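Local coordinates for protein alpha-glucosidase YIHQ (Escherichia coli, PDB 5AEG) that hydrolyses sulfoquinovosyl diacylglycerides and simple sulfoquinovosides, releasing sulfoquinovose for breakdown by sulfoglycolysis, at residues L259-G264 with N283-Q288. Sequence-based numbering, arbitrary orientation.
Sequences LGIQGG and NGIWAQ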
loop_
_atom_site.group_PDB
_atom_site.type_symbol
_atom_site.label_atom_id
_atom_site.label_comp_id
_atom_site.label_asym_id
_atom_site.label_seq_id
_atom_site.Cartn_x
_atom_site.Cartn_y
_atom_site.Cartn_z
ATOM N N LEU A 259 10.185 -18.128 4.957
ATOM C CA LEU A 259 9.326 -18.801 5.925
ATOM C C LEU A 259 9.157 -17.942 7.141
ATOM O O LEU A 259 10.162 -17.519 7.744
ATOM C CB LEU A 259 9.925 -20.132 6.350
ATOM C CG LEU A 259 10.131 -21.145 5.275
ATOM C CD1 LEU A 259 11.014 -22.279 5.791
ATOM C CD2 LEU A 259 8.845 -21.728 4.773
ATOM N N GLY A 260 7.899 -17.646 7.514
ATOM C CA GLY A 260 7.554 -16.841 8.744
ATOM C C GLY A 260 7.530 -17.826 9.863
ATOM O O GLY A 260 6.735 -18.767 9.882
ATOM N N ILE A 261 8.504 -17.643 10.757
ATOM C CA ILE A 261 8.683 -18.517 11.912
ATOM C C ILE A 261 8.893 -17.663 13.186
ATOM O O ILE A 261 9.543 -16.672 13.132
ATOM C CB ILE A 261 9.848 -19.465 11.718
ATOM C CG1 ILE A 261 9.757 -20.241 10.363
ATOM C CG2 ILE A 261 9.916 -20.433 12.912
ATOM C CD1 ILE A 261 11.020 -21.000 9.965
ATOM N N GLN A 262 8.305 -18.098 14.297
ATOM C CA GLN A 262 8.610 -17.535 15.608
ATOM C C GLN A 262 8.995 -18.714 16.532
ATOM O O GLN A 262 8.744 -19.872 16.219
ATOM C CB GLN A 262 7.383 -16.814 16.131
ATOM C CG GLN A 262 6.928 -15.660 15.245
ATOM C CD GLN A 262 5.672 -14.953 15.727
ATOM O OE1 GLN A 262 5.749 -13.866 16.323
ATOM N NE2 GLN A 262 4.544 -15.496 15.422
ATOM N N GLY A 263 9.598 -18.381 17.650
ATOM C CA GLY A 263 9.877 -19.370 18.681
ATOM C C GLY A 263 11.323 -19.739 18.906
ATOM O O GLY A 263 11.600 -20.708 19.683
ATOM N N GLY A 264 12.219 -19.036 18.232
ATOM C CA GLY A 264 13.628 -19.060 18.459
ATOM C C GLY A 264 14.471 -19.870 17.443
ATOM O O GLY A 264 13.971 -20.400 16.455
ATOM N N ASN A 283 14.237 -19.309 0.461
ATOM C CA ASN A 283 15.258 -18.267 0.340
ATOM C C ASN A 283 15.535 -17.525 1.640
ATOM O O ASN A 283 16.400 -16.591 1.707
ATOM C CB ASN A 283 14.894 -17.285 -0.756
ATOM C CG ASN A 283 13.756 -16.326 -0.382
ATOM O OD1 ASN A 283 13.007 -16.546 0.565
ATOM N ND2 ASN A 283 13.649 -15.253 -1.137
ATOM N N GLY A 284 14.756 -17.856 2.665
ATOM C CA GLY A 284 14.789 -17.018 3.875
ATOM C C GLY A 284 13.957 -17.503 5.019
ATOM O O GLY A 284 13.013 -18.266 4.846
ATOM N N ILE A 285 14.286 -16.962 6.169
ATOM C CA ILE A 285 13.548 -17.054 7.392
ATOM C C ILE A 285 13.262 -15.639 7.923
ATOM O O ILE A 285 14.180 -14.834 8.102
ATOM C CB ILE A 285 14.437 -17.773 8.436
ATOM C CG1 ILE A 285 14.668 -19.240 7.963
ATOM C CG2 ILE A 285 13.758 -17.775 9.805
ATOM C CD1 ILE A 285 15.600 -19.974 8.868
ATOM N N TRP A 286 12.026 -15.381 8.203
ATOM C CA TRP A 286 11.568 -14.062 8.692
ATOM C C TRP A 286 10.991 -14.364 10.100
ATOM O O TRP A 286 10.005 -15.081 10.246
ATOM C CB TRP A 286 10.442 -13.517 7.789
ATOM C CG TRP A 286 9.788 -12.334 8.463
ATOM C CD1 TRP A 286 10.410 -11.228 8.921
ATOM C CD2 TRP A 286 8.430 -12.239 8.874
ATOM N NE1 TRP A 286 9.511 -10.391 9.552
ATOM C CE2 TRP A 286 8.274 -10.994 9.529
ATOM C CE3 TRP A 286 7.321 -13.022 8.667
ATOM C CZ2 TRP A 286 7.052 -10.600 10.099
ATOM C CZ3 TRP A 286 6.079 -12.576 9.172
ATOM C CH2 TRP A 286 5.983 -11.411 9.907
ATOM N N ALA A 287 11.704 -13.903 11.117
ATOM C CA ALA A 287 11.394 -14.191 12.519
ATOM C C ALA A 287 11.148 -12.859 13.219
ATOM O O ALA A 287 12.099 -12.160 13.677
ATOM C CB ALA A 287 12.585 -14.924 13.189
ATOM N N GLN A 288 9.896 -12.470 13.299
ATOM C CA GLN A 288 9.598 -11.162 13.896
ATOM C C GLN A 288 9.886 -11.069 15.437
ATOM O O GLN A 288 9.992 -9.928 15.954
ATOM C CB GLN A 288 8.194 -10.719 13.581
ATOM C CG GLN A 288 7.082 -11.595 14.147
ATOM C CD GLN A 288 5.696 -10.988 13.938
ATOM O OE1 GLN A 288 5.551 -9.867 13.419
ATOM N NE2 GLN A 288 4.681 -11.683 14.487
#
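L259 and W286 lie on adjacent parallel strands joined by a ladder of three backbone hydrogen bonds: L259 N to G284 O (2.8 Å), W286 N to L259 O (2.9 Å) and I261 N to W286 O (3.0 Å). Beyond the last rung, a side-chain bond links the two chains. Q288 NE2 donates to Q262 OE1 at 3.0 Å, with the oxygen close to the donor's amide plane while the donor stands well above that of the acceptor; the two amides are turned 58° apart. Q288 CG sits between its backbone N and carbonyl carbon (chi1 64°), the chain extended beyond. The other end of the acceptor amide, Q262 NE2, is hydrogen-bonded to E538 OE1. A short CA-H...O contact, A287 CA to I261 O at 3.2 Å, continues the pairing between ladder and glutamines. On one face of the sheet the indole CE3 of W286 lies 3.8 Å from G260 CA, and NE1 is bonded to A332 O. L259 and I285 occupy the opposite face; beside them I261 CD1 touches I285 CG2 at 4.2 Å, both isoleucines packing on C268 of helix 265-277. This is a right-handed beta-alpha-beta unit of the family 31 TIM barrel, leading into the active site: Q288 binds the sulfolipid substrate, and W286 packs edge-to-face with substrate-binding H537.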